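PDB 5YWN: protein induced by osmotic stress from Scheffersomyces stipitis, which probably reduces ketones, haloketones included, asymmetrically to alcohols with NADPH, as a Rossmann-fold enzyme of the dihydroflavonol-4-reductase subfamily. Local coordinates for residues Lys93-Pro98 against Val160-Gly165; Val126-Val131 against Thr189-Tyr194; Thr232-Asp237 against Leu260-Arg265; Thr118-Thr123 against Phe185-Val190. The protein carries 1 engineered substitution. One frame throughout, in Å; residues are numbered along the deposited sequence.

Interaction 1 (Lys93-Pro98 against Val160-Gly165). With NAP (NADP nicotinamide-adenine-dinucleotide phosphate), chain B.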
# COMPACT_ATOMS: atom_id res chain seq x y z
N LYS A 93 8.24 10.43 -16.60
CA LYS A 93 8.70 9.14 -16.99
C LYS A 93 8.81 8.17 -15.84
O LYS A 93 8.58 7.04 -16.01
CB LYS A 93 10.00 9.22 -17.74
CG LYS A 93 10.00 10.12 -18.94
CD LYS A 93 10.99 9.62 -19.97
CE LYS A 93 11.01 10.46 -21.25
NZ LYS A 93 11.41 9.64 -22.43
N GLU A 94 9.21 8.65 -14.69
CA GLU A 94 9.46 7.81 -13.58
C GLU A 94 8.37 7.67 -12.54
O GLU A 94 8.40 6.76 -11.77
CB GLU A 94 10.76 8.20 -12.91
CG GLU A 94 11.97 8.21 -13.81
CD GLU A 94 13.22 8.60 -13.07
OE1 GLU A 94 13.82 9.64 -13.37
OE2 GLU A 94 13.57 7.88 -12.16
N ILE A 95 7.44 8.58 -12.50
CA ILE A 95 6.39 8.47 -11.53
C ILE A 95 5.00 8.44 -12.17
O ILE A 95 4.30 7.54 -12.00
CB ILE A 95 6.50 9.60 -10.51
CG1 ILE A 95 7.80 9.50 -9.72
CG2 ILE A 95 5.31 9.61 -9.59
CD1 ILE A 95 8.08 10.65 -8.82
N LEU A 96 4.65 9.48 -12.89
CA LEU A 96 3.34 9.62 -13.42
C LEU A 96 2.94 8.61 -14.49
O LEU A 96 1.98 8.00 -14.33
CB LEU A 96 3.11 11.03 -13.89
CG LEU A 96 3.02 12.12 -12.84
CD1 LEU A 96 3.40 13.42 -13.46
CD2 LEU A 96 1.66 12.22 -12.21
N ILE A 97 3.72 8.43 -15.52
CA ILE A 97 3.38 7.53 -16.58
C ILE A 97 3.27 6.04 -16.18
O ILE A 97 2.30 5.46 -16.43
CB ILE A 97 4.31 7.73 -17.78
CG1 ILE A 97 4.05 9.06 -18.41
CG2 ILE A 97 4.14 6.66 -18.82
CD1 ILE A 97 5.11 9.45 -19.38
N PRO A 98 4.22 5.49 -15.44
CA PRO A 98 4.08 4.11 -15.00
C PRO A 98 2.85 3.88 -14.16
O PRO A 98 2.29 2.88 -14.32
CB PRO A 98 5.31 3.89 -14.18
CG PRO A 98 6.28 4.79 -14.74
CD PRO A 98 5.52 6.02 -15.07
N VAL A 160 7.39 14.45 -4.83
CA VAL A 160 6.29 14.21 -3.95
C VAL A 160 4.94 14.52 -4.57
O VAL A 160 4.09 13.73 -4.49
CB VAL A 160 6.46 14.96 -2.61
CG1 VAL A 160 5.24 14.88 -1.75
CG2 VAL A 160 7.64 14.42 -1.85
N LEU A 161 4.82 15.67 -5.19
CA LEU A 161 3.63 16.05 -5.91
C LEU A 161 3.34 15.11 -7.05
O LEU A 161 2.25 14.83 -7.29
CB LEU A 161 3.68 17.46 -6.39
CG LEU A 161 3.35 18.55 -5.40
CD1 LEU A 161 3.30 19.93 -5.98
CD2 LEU A 161 2.19 18.23 -4.52
N ALA A 162 4.36 14.63 -7.71
CA ALA A 162 4.21 13.66 -8.72
C ALA A 162 3.58 12.36 -8.20
O ALA A 162 2.75 11.86 -8.82
CB ALA A 162 5.51 13.40 -9.39
N TYR A 163 3.99 11.89 -7.04
CA TYR A 163 3.39 10.71 -6.44
C TYR A 163 1.94 10.94 -6.14
O TYR A 163 1.16 10.15 -6.48
CB TYR A 163 4.10 10.25 -5.18
CG TYR A 163 3.45 9.08 -4.50
CD1 TYR A 163 3.59 7.82 -4.98
CD2 TYR A 163 2.69 9.25 -3.39
CE1 TYR A 163 2.99 6.76 -4.37
CE2 TYR A 163 2.10 8.19 -2.74
CZ TYR A 163 2.25 6.95 -3.26
OH TYR A 163 1.66 5.94 -2.64
N PHE A 164 1.60 12.08 -5.61
CA PHE A 164 0.23 12.42 -5.32
C PHE A 164 -0.60 12.38 -6.59
O PHE A 164 -1.62 11.81 -6.61
CB PHE A 164 0.16 13.84 -4.77
CG PHE A 164 0.09 13.94 -3.30
CD1 PHE A 164 1.20 13.83 -2.54
CD2 PHE A 164 -1.09 14.20 -2.68
CE1 PHE A 164 1.13 13.95 -1.19
CE2 PHE A 164 -1.17 14.32 -1.34
CZ PHE A 164 -0.05 14.19 -0.59
N GLY A 165 -0.11 12.99 -7.64
CA GLY A 165 -0.73 12.96 -8.91
C GLY A 165 -0.83 11.58 -9.50
O GLY A 165 -1.84 11.25 -9.99
PA NAP B . 7.18 -0.45 -2.24
O1A NAP B . 7.46 -1.30 -1.02
O2A NAP B . 8.31 0.29 -2.91
O5B NAP B . 6.45 -1.37 -3.34
C5B NAP B . 6.46 -0.99 -4.72
C4B NAP B . 6.62 -2.23 -5.59
O4B NAP B . 6.12 -1.98 -6.90
C3B NAP B . 8.08 -2.64 -5.71
O3B NAP B . 8.29 -3.95 -5.18
C2B NAP B . 8.41 -2.61 -7.19
O2B NAP B . 8.83 -3.89 -7.65
C1B NAP B . 7.13 -2.18 -7.90
N9A NAP B . 7.36 -0.92 -8.65
C8A NAP B . 7.65 0.27 -8.11
N7A NAP B . 7.80 1.21 -9.08
C5A NAP B . 7.60 0.62 -10.27
C6A NAP B . 7.60 1.03 -11.69
N6A NAP B . 7.87 2.31 -12.05
N1A NAP B . 7.34 0.09 -12.62
C2A NAP B . 7.08 -1.19 -12.29
N3A NAP B . 7.06 -1.63 -11.02
C4A NAP B . 7.31 -0.79 -9.98
O3 NAP B . 6.04 0.62 -1.86
PN NAP B . 4.89 0.25 -0.79
O1N NAP B . 5.02 1.19 0.39
O2N NAP B . 4.93 -1.25 -0.56
O5D NAP B . 3.54 0.60 -1.58
C5D NAP B . 2.73 -0.43 -2.14
C4D NAP B . 1.55 0.18 -2.88
O4D NAP B . 0.58 0.66 -1.94
C3D NAP B . 1.97 1.35 -3.75
O3D NAP B . 1.72 1.06 -5.13
C2D NAP B . 1.14 2.54 -3.30
O2D NAP B . 0.36 3.06 -4.38
C1D NAP B . 0.25 2.03 -2.18
N1N NAP B . 0.45 2.82 -0.97
C2N NAP B . 1.36 2.44 -0.07
C3N NAP B . 1.58 3.18 1.09
C7N NAP B . 2.60 2.74 2.10
O7N NAP B . 2.95 3.51 2.97
N7N NAP B . 3.10 1.51 2.01
C4N NAP B . 0.83 4.33 1.31
C5N NAP B . -0.11 4.71 0.36
C6N NAP B . -0.28 3.93 -0.78
P2B NAP B . 10.39 -4.30 -7.62
O1X NAP B . 10.51 -5.32 -8.72
O2X NAP B . 11.10 -3.00 -7.90
O3X NAP B . 10.60 -4.84 -6.23
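Ile95 straddles the methyl group of Ala162: its branches CG2 and CD1 each lie 3.8 Å from Ala162 CB, which points toward the neighbouring helix. CG2, anti to the backbone N of Ile95, also reaches the backbone beyond the methyl and touches Ala162 O at 3.5 Å. Leu96 sets out along the flank of the interface, yet its CD2 turns inward and settles 3.6 Å from Ala162 O and 3.7 Å from Gly165 C. An ideally placed beta carbon on Gly165 would be tight against that CD2, so the lack of a side chain there probably leaves Leu96 its room. Small residues therefore face branched ones, and the axes of 93-98 and 160-165 run nearly parallel, 11° apart and 8.4 Å at closest. Tyr163 turns from this apolar seam toward the cofactor; its CG is anti to the backbone N, and the hydroxyl OH at the far end of the ring lies 3.4 Å from C6N of the nicotinamide ring of NADP. On the other helix Pro98 CB lies 3.7 Å from the adenine amino atom N6A, so the two helices meet the two ends of the dinucleotide. Tyr163 and Lys167, both NADP-binding, form the Tyr-x-x-x-Lys motif of short-chain dehydrogenases/reductases, here carried on helix 159-181.

Interaction 2 (Val126-Val131 against Thr189-Tyr194)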
# COMPACT_ATOMS: atom_id res chain seq x y z
N VAL A 126 -4.44 7.55 0.09
CA VAL A 126 -5.06 8.74 0.59
C VAL A 126 -4.67 9.96 -0.24
O VAL A 126 -5.39 10.84 -0.32
CB VAL A 126 -4.78 9.00 2.08
CG1 VAL A 126 -3.36 9.41 2.32
CG2 VAL A 126 -5.80 9.95 2.66
N VAL A 127 -3.51 9.92 -0.86
CA VAL A 127 -3.00 10.99 -1.68
C VAL A 127 -3.85 11.25 -2.91
O VAL A 127 -3.80 12.30 -3.45
CB VAL A 127 -1.51 10.89 -2.01
CG1 VAL A 127 -0.71 10.66 -0.75
CG2 VAL A 127 -1.24 9.84 -3.06
N ALA A 128 -4.61 10.25 -3.32
CA ALA A 128 -5.62 10.39 -4.35
C ALA A 128 -6.80 11.28 -3.93
O ALA A 128 -7.46 11.78 -4.74
CB ALA A 128 -6.09 9.05 -4.88
N MET A 129 -7.01 11.39 -2.65
CA MET A 129 -8.14 12.03 -2.08
C MET A 129 -7.92 13.44 -1.58
O MET A 129 -8.81 14.09 -1.17
CB MET A 129 -8.63 11.18 -0.93
CG MET A 129 -8.79 9.72 -1.23
SD MET A 129 -9.25 8.76 0.19
CE MET A 129 -10.31 7.59 -0.54
N SER A 130 -6.69 13.87 -1.63
CA SER A 130 -6.23 15.02 -0.94
C SER A 130 -5.01 15.68 -1.54
O SER A 130 -4.44 15.20 -2.44
CB SER A 130 -5.91 14.64 0.47
OG SER A 130 -6.13 15.73 1.30
N VAL A 131 -4.61 16.77 -0.90
CA VAL A 131 -3.39 17.48 -1.18
C VAL A 131 -2.61 17.62 0.09
O VAL A 131 -3.14 17.54 1.15
CB VAL A 131 -3.65 18.87 -1.76
CG1 VAL A 131 -4.25 18.76 -3.10
CG2 VAL A 131 -4.55 19.67 -0.87
N THR A 189 -11.27 -0.22 -4.92
CA THR A 189 -9.99 0.36 -4.57
C THR A 189 -9.75 0.33 -3.09
O THR A 189 -10.66 0.35 -2.34
CB THR A 189 -9.76 1.83 -5.08
OG1 THR A 189 -10.50 2.76 -4.31
CG2 THR A 189 -10.10 1.98 -6.54
N VAL A 190 -8.50 0.31 -2.73
CA VAL A 190 -8.07 0.47 -1.36
C VAL A 190 -7.17 1.72 -1.24
O VAL A 190 -6.22 1.85 -1.93
CB VAL A 190 -7.43 -0.79 -0.83
CG1 VAL A 190 -6.92 -0.60 0.57
CG2 VAL A 190 -8.38 -1.95 -0.91
N ASN A 191 -7.52 2.60 -0.35
CA ASN A 191 -6.91 3.91 -0.22
C ASN A 191 -6.27 4.11 1.17
O ASN A 191 -6.84 4.61 2.09
CB ASN A 191 -7.90 5.03 -0.55
CG ASN A 191 -8.48 4.93 -1.93
OD1 ASN A 191 -9.10 4.01 -2.26
ND2 ASN A 191 -8.23 5.92 -2.71
N PRO A 192 -5.06 3.61 1.32
CA PRO A 192 -4.36 3.71 2.60
C PRO A 192 -3.63 5.01 2.87
O PRO A 192 -3.20 5.67 2.00
CB PRO A 192 -3.36 2.56 2.55
CG PRO A 192 -3.51 1.96 1.27
CD PRO A 192 -4.29 2.83 0.39
N VAL A 193 -3.46 5.27 4.15
CA VAL A 193 -2.54 6.24 4.71
C VAL A 193 -1.14 5.62 4.89
O VAL A 193 -0.86 4.62 4.30
CB VAL A 193 -3.08 6.86 6.01
CG1 VAL A 193 -4.41 7.50 5.77
CG2 VAL A 193 -3.16 5.83 7.10
N TYR A 194 -0.29 6.21 5.70
CA TYR A 194 1.02 5.64 5.93
C TYR A 194 0.90 4.21 6.49
O TYR A 194 0.19 3.96 7.40
CB TYR A 194 1.84 6.46 6.91
CG TYR A 194 2.38 7.75 6.43
CD1 TYR A 194 3.37 7.79 5.52
CD2 TYR A 194 1.90 8.92 6.90
CE1 TYR A 194 3.89 8.94 5.07
CE2 TYR A 194 2.40 10.12 6.45
CZ TYR A 194 3.40 10.11 5.52
OH TYR A 194 3.93 11.26 5.09
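Asn191 meets the end of Met129 with its amide group, which Thr189, two residues earlier on the strand, helps to hold. Thr189 OG1 donates to Asn191 OD1 at 2.8 Å, in the plane of the amide carbonyl, while Asn191 ND2 is hydrogen-bonded to Glu171 and so the amide is held at both ends. Met129, its chain bent at chi3, brings CE to 3.4 Å from Asn191 ND2 and 3.5 Å from Asn191 CB, the two side chains crossing obliquely. An alanine in place of Asn191 would probably leave Thr189 OG1 and Glu171 without these buried partners and open a gap beside Met129 CE. The contact lies at the C-terminal end of strand 186-192, where in a Rossmann fold the loops after the parallel strands border the cofactor; 126-131 is such a loop, following the adjacent strand 119-123. Pro192 continues the chain, and its O accepts from Val126 N at 3.0 Å with an N-H...O angle of 161°, the donor standing 45° out of the carbonyl plane; Pro192 also borders NADP. Next comes Val193, whose CG1 packs 4.0 Å from Val126 CB and 4.1 Å from Val126 CG1. Beyond, Val193 rests on Thr234 and Ile236.

Interaction 3 (Thr232-Asp237 against Leu260-Arg265)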
# COMPACT_ATOMS: atom_id res chain seq x y z
N THR A 232 4.88 12.83 11.22
CA THR A 232 3.54 12.90 11.71
C THR A 232 2.50 12.54 10.66
O THR A 232 2.80 12.52 9.53
CB THR A 232 3.26 14.26 12.38
OG1 THR A 232 2.01 14.26 13.03
CG2 THR A 232 3.31 15.36 11.40
N GLY A 233 1.29 12.26 11.07
CA GLY A 233 0.22 11.89 10.19
C GLY A 233 -0.74 10.86 10.76
O GLY A 233 -0.86 10.72 11.92
N THR A 234 -1.39 10.14 9.87
CA THR A 234 -2.21 9.02 10.22
C THR A 234 -1.57 7.72 9.72
O THR A 234 -0.92 7.70 8.73
CB THR A 234 -3.67 9.23 9.74
OG1 THR A 234 -4.54 8.43 10.47
CG2 THR A 234 -3.84 8.86 8.41
N PHE A 235 -1.80 6.66 10.44
CA PHE A 235 -1.25 5.35 10.13
C PHE A 235 -2.32 4.30 9.87
O PHE A 235 -3.38 4.41 10.35
CB PHE A 235 -0.21 4.89 11.19
CG PHE A 235 -0.67 3.77 12.09
CD1 PHE A 235 -1.61 3.99 13.02
CD2 PHE A 235 -0.29 2.51 11.84
CE1 PHE A 235 -2.09 2.99 13.80
CE2 PHE A 235 -0.75 1.50 12.60
CZ PHE A 235 -1.65 1.74 13.59
N ILE A 236 -1.90 3.26 9.21
CA ILE A 236 -2.61 2.02 9.14
C ILE A 236 -1.64 0.85 9.11
O ILE A 236 -0.66 0.90 8.46
CB ILE A 236 -3.62 2.00 7.97
CG1 ILE A 236 -4.46 0.75 7.97
CG2 ILE A 236 -2.96 2.21 6.64
CD1 ILE A 236 -5.52 0.66 9.01
N ASP A 237 -1.96 -0.19 9.85
CA ASP A 237 -1.17 -1.41 9.88
C ASP A 237 -1.23 -2.21 8.58
O ASP A 237 -2.23 -2.38 7.99
CB ASP A 237 -1.48 -2.29 11.08
CG ASP A 237 -0.54 -3.44 11.20
OD1 ASP A 237 -0.63 -4.36 10.43
OD2 ASP A 237 0.29 -3.41 12.05
N LEU A 260 -11.24 3.68 2.36
CA LEU A 260 -10.29 4.53 3.03
C LEU A 260 -9.74 3.79 4.24
O LEU A 260 -10.46 3.51 5.13
CB LEU A 260 -10.98 5.80 3.48
CG LEU A 260 -10.33 6.87 4.37
CD1 LEU A 260 -9.06 7.42 3.78
CD2 LEU A 260 -11.28 7.99 4.73
N LEU A 261 -8.47 3.48 4.20
CA LEU A 261 -7.83 2.70 5.24
C LEU A 261 -6.94 3.57 6.10
O LEU A 261 -5.82 3.80 5.80
CB LEU A 261 -7.06 1.54 4.63
CG LEU A 261 -7.72 0.19 4.39
CD1 LEU A 261 -7.77 -0.64 5.66
CD2 LEU A 261 -9.12 0.39 3.86
N SER A 262 -7.52 4.06 7.16
CA SER A 262 -6.92 5.00 8.07
C SER A 262 -7.30 4.74 9.53
O SER A 262 -8.42 4.54 9.83
CB SER A 262 -7.37 6.40 7.66
OG SER A 262 -6.68 7.33 8.36
N ASN A 263 -6.33 4.76 10.41
CA ASN A 263 -6.56 4.52 11.79
C ASN A 263 -6.35 5.77 12.65
O ASN A 263 -7.12 6.64 12.59
CB ASN A 263 -5.81 3.30 12.29
CG ASN A 263 -6.33 2.79 13.64
OD1 ASN A 263 -7.29 3.25 14.14
ND2 ASN A 263 -5.66 1.84 14.17
N THR A 264 -5.29 5.83 13.41
CA THR A 264 -5.10 6.94 14.32
C THR A 264 -3.90 7.85 13.95
O THR A 264 -3.01 7.45 13.30
CB THR A 264 -5.00 6.48 15.79
OG1 THR A 264 -3.94 5.56 15.93
CG2 THR A 264 -6.26 5.81 16.23
N ARG A 265 -3.98 9.08 14.42
CA ARG A 265 -2.94 10.05 14.37
C ARG A 265 -1.79 9.78 15.31
O ARG A 265 -1.98 9.32 16.37
CB ARG A 265 -3.49 11.45 14.64
CG ARG A 265 -3.64 12.19 13.35
CD ARG A 265 -4.36 13.48 13.44
NE ARG A 265 -5.26 13.63 12.36
CZ ARG A 265 -4.91 13.95 11.14
NH1 ARG A 265 -3.68 14.12 10.81
NH2 ARG A 265 -5.83 14.11 10.26
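The Phe235 ring has Thr264 O at its edge, close to the ring plane and 3.7 Å from CD1. Beside the ring runs the Asn263 side chain, pointing the same way, with amide and ring planes 34° apart and ND2 3.8 Å from CE1; Phe318 adds an edge-to-face contact. Arg265 brings its aliphatic part to the contact, CG packing 3.5 Å from Gly233 O. Phe235 also supplies both backbone bonds of the pairing: its N donates to Thr264 O at 3.2 Å with an N-H...O angle of 157°, and its O accepts from Asn263 N at 3.0 Å. Further along, Thr234 and Arg265 form an antiparallel non-hydrogen-bonded pair. Thr234 OG1, anti to its backbone N, has Ser262 OG at 3.2 Å. Ile236 CG2 closes the other end, 3.4 Å from Leu261 O. Gly233 adopts backbone angles at which a side chain would jam against the preceding carbonyl. The contact joins the end of strand 258-261, at the border of the Rossmann sheet, to strand 234-237 of a small two-stranded parallel sheet, an accessory element consistent with an extended short-chain dehydrogenase/reductase.

Interaction 4 (Thr118-Thr123 against Phe185-Val190). With NAP (NADP nicotinamide-adenine-dinucleotide phosphate), chain B.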
# COMPACT_ATOMS: atom_id res chain seq x y z
N THR A 118 -13.25 -11.92 -12.65
CA THR A 118 -14.35 -11.34 -11.94
C THR A 118 -14.13 -10.05 -11.08
O THR A 118 -15.00 -9.29 -10.88
CB THR A 118 -15.05 -12.42 -11.12
OG1 THR A 118 -14.21 -12.78 -10.05
CG2 THR A 118 -15.31 -13.63 -11.96
N ARG A 119 -12.98 -9.97 -10.46
CA ARG A 119 -12.66 -8.89 -9.56
C ARG A 119 -11.27 -8.32 -9.78
O ARG A 119 -10.36 -9.02 -9.99
CB ARG A 119 -12.88 -9.28 -8.10
CG ARG A 119 -14.26 -9.72 -7.75
CD ARG A 119 -15.21 -8.56 -7.61
NE ARG A 119 -15.10 -7.95 -6.33
CZ ARG A 119 -15.85 -8.26 -5.30
NH1 ARG A 119 -16.79 -9.12 -5.43
NH2 ARG A 119 -15.65 -7.69 -4.16
N VAL A 120 -11.19 -7.01 -9.75
CA VAL A 120 -9.98 -6.27 -9.76
C VAL A 120 -9.96 -5.27 -8.59
O VAL A 120 -10.93 -4.59 -8.34
CB VAL A 120 -9.77 -5.55 -11.07
CG1 VAL A 120 -8.57 -4.63 -11.01
CG2 VAL A 120 -9.75 -6.49 -12.26
N VAL A 121 -8.83 -5.22 -7.92
CA VAL A 121 -8.61 -4.28 -6.85
C VAL A 121 -7.41 -3.44 -7.20
O VAL A 121 -6.36 -3.94 -7.46
CB VAL A 121 -8.36 -4.95 -5.50
CG1 VAL A 121 -8.24 -3.95 -4.39
CG2 VAL A 121 -9.33 -6.02 -5.19
N TYR A 122 -7.59 -2.14 -7.18
CA TYR A 122 -6.51 -1.25 -7.38
C TYR A 122 -6.03 -0.67 -6.06
O TYR A 122 -6.80 -0.17 -5.32
CB TYR A 122 -6.89 -0.15 -8.34
CG TYR A 122 -5.83 0.87 -8.49
CD1 TYR A 122 -4.64 0.55 -9.08
CD2 TYR A 122 -5.98 2.13 -7.98
CE1 TYR A 122 -3.65 1.45 -9.22
CE2 TYR A 122 -4.99 3.04 -8.10
CZ TYR A 122 -3.82 2.68 -8.71
OH TYR A 122 -2.84 3.53 -8.82
N THR A 123 -4.75 -0.74 -5.81
CA THR A 123 -4.18 -0.17 -4.61
C THR A 123 -3.91 1.34 -4.85
O THR A 123 -3.00 1.71 -5.47
CB THR A 123 -2.87 -0.86 -4.14
OG1 THR A 123 -2.99 -2.25 -4.08
CG2 THR A 123 -2.41 -0.30 -2.79
N PHE A 185 -15.21 -7.67 -15.09
CA PHE A 185 -14.91 -7.56 -13.68
C PHE A 185 -15.54 -6.37 -13.00
O PHE A 185 -15.78 -5.41 -13.61
CB PHE A 185 -13.41 -7.54 -13.46
CG PHE A 185 -12.70 -6.44 -14.17
CD1 PHE A 185 -12.63 -5.18 -13.65
CD2 PHE A 185 -12.06 -6.67 -15.34
CE1 PHE A 185 -11.95 -4.19 -14.30
CE2 PHE A 185 -11.38 -5.69 -16.00
CZ PHE A 185 -11.33 -4.44 -15.49
N ALA A 186 -15.76 -6.49 -11.72
CA ALA A 186 -16.03 -5.39 -10.85
C ALA A 186 -14.74 -4.83 -10.20
O ALA A 186 -13.85 -5.54 -9.85
CB ALA A 186 -17.01 -5.78 -9.80
N LEU A 187 -14.70 -3.54 -10.05
CA LEU A 187 -13.54 -2.89 -9.53
C LEU A 187 -13.78 -2.37 -8.14
O LEU A 187 -14.84 -1.93 -7.82
CB LEU A 187 -13.11 -1.73 -10.41
CG LEU A 187 -11.98 -0.79 -9.97
CD1 LEU A 187 -10.67 -1.51 -9.83
CD2 LEU A 187 -11.82 0.41 -10.88
N SER A 188 -12.76 -2.43 -7.36
CA SER A 188 -12.74 -1.77 -6.09
C SER A 188 -11.35 -1.22 -5.78
O SER A 188 -10.42 -1.66 -6.33
CB SER A 188 -13.26 -2.70 -5.02
OG SER A 188 -12.44 -3.79 -4.83
N THR A 189 -11.27 -0.22 -4.92
CA THR A 189 -9.99 0.36 -4.57
C THR A 189 -9.75 0.33 -3.09
O THR A 189 -10.66 0.35 -2.34
CB THR A 189 -9.76 1.83 -5.08
OG1 THR A 189 -10.50 2.76 -4.31
CG2 THR A 189 -10.10 1.98 -6.54
N VAL A 190 -8.50 0.31 -2.73
CA VAL A 190 -8.07 0.47 -1.36
C VAL A 190 -7.17 1.72 -1.24
O VAL A 190 -6.22 1.85 -1.93
CB VAL A 190 -7.43 -0.79 -0.83
CG1 VAL A 190 -6.92 -0.60 0.57
CG2 VAL A 190 -8.38 -1.95 -0.91
PA NAP B . 7.18 -0.45 -2.24
O1A NAP B . 7.46 -1.30 -1.02
O2A NAP B . 8.31 0.29 -2.91
O5B NAP B . 6.45 -1.37 -3.34
C5B NAP B . 6.46 -0.99 -4.72
C4B NAP B . 6.62 -2.23 -5.59
O4B NAP B . 6.12 -1.98 -6.90
C3B NAP B . 8.08 -2.64 -5.71
O3B NAP B . 8.29 -3.95 -5.18
C2B NAP B . 8.41 -2.61 -7.19
O2B NAP B . 8.83 -3.89 -7.65
C1B NAP B . 7.13 -2.18 -7.90
N9A NAP B . 7.36 -0.92 -8.65
C8A NAP B . 7.65 0.27 -8.11
N7A NAP B . 7.80 1.21 -9.08
C5A NAP B . 7.60 0.62 -10.27
C6A NAP B . 7.60 1.03 -11.69
N6A NAP B . 7.87 2.31 -12.05
N1A NAP B . 7.34 0.09 -12.62
C2A NAP B . 7.08 -1.19 -12.29
N3A NAP B . 7.06 -1.63 -11.02
C4A NAP B . 7.31 -0.79 -9.98
O3 NAP B . 6.04 0.62 -1.86
PN NAP B . 4.89 0.25 -0.79
O1N NAP B . 5.02 1.19 0.39
O2N NAP B . 4.93 -1.25 -0.56
O5D NAP B . 3.54 0.60 -1.58
C5D NAP B . 2.73 -0.43 -2.14
C4D NAP B . 1.55 0.18 -2.88
O4D NAP B . 0.58 0.66 -1.94
C3D NAP B . 1.97 1.35 -3.75
O3D NAP B . 1.72 1.06 -5.13
C2D NAP B . 1.14 2.54 -3.30
O2D NAP B . 0.36 3.06 -4.38
C1D NAP B . 0.25 2.03 -2.18
N1N NAP B . 0.45 2.82 -0.97
C2N NAP B . 1.36 2.44 -0.07
C3N NAP B . 1.58 3.18 1.09
C7N NAP B . 2.60 2.74 2.10
O7N NAP B . 2.95 3.51 2.97
N7N NAP B . 3.10 1.51 2.01
C4N NAP B . 0.83 4.33 1.31
C5N NAP B . -0.11 4.71 0.36
C6N NAP B . -0.28 3.93 -0.78
P2B NAP B . 10.39 -4.30 -7.62
O1X NAP B . 10.51 -5.32 -8.72
O2X NAP B . 11.10 -3.00 -7.90
O3X NAP B . 10.60 -4.84 -6.23
O HOH W 1 -13.55 -5.73 -6.75
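Val120 lays its CG2 over one face of the Phe185 ring, 3.6 Å from the centroid, 17° off the normal and shifted toward the rim, a CH-pi contact. The ring also rests on Leu107 and Ile110 of helix 91-113. Replacing Phe185 with an alanine would probably take away the ring face under Val120 CG2 and leave a gap beside Leu107 and Ile110. On the same side of the sheet Leu187 CD1 packs 3.9 Å from Val120 CG1, and on the other face Val121 CG1 meets Val190 CG2 at 4.0 Å. Five backbone bonds tie the strands, alternating in direction from Ala186 N to Thr118 O through to Val190 N to Tyr122 O at 3.1 Å, with Val120 N to Ala186 O the straightest at 173°. At the polar edge a water accepts from Arg119 NE at 2.7 Å and lies 3.1 Å from Ala186 O, while Arg119 NH2 is hydrogen-bonded to the carbonyls of Ala248 and Lys251. At the opposite end Thr123 CG2 touches the nicotinamide ribose, 3.3 Å from NADP O4D, while Thr123 OG1 is hydrogen-bonded to His245. Strands 119-123 and 186-192, linked through helix 159-181, make a beta-alpha-beta crossover of the Rossmann fold, with the cofactor at the C-terminal end of the first.

How the interactions relate
Interactions 2 and 4 share Thr189 and Val190 on strand 186-192: 4 holds the strand against 119-123, while 2 receives its far end. Interaction 3 continues outward through two probable hydrogen bonds, Leu261 N lying 2.9 Å from Asn191 O and Ile236 N 2.8 Å from Tyr194 O. Interaction 1 approaches interaction 2 from the helix side, where Tyr163 CE2 packs 3.7 Å from Val127 CG2 and Phe164 CD2 lies 3.4 Å from Val127 O. Both 1 and 4 touch NADP, although their nearest atoms are about 7 Å apart; Pro192 and Val193 of interaction 2 also line its pocket. Interaction 3 is farther, the side chain of Ile236 lying about 7 Å from the cofactor.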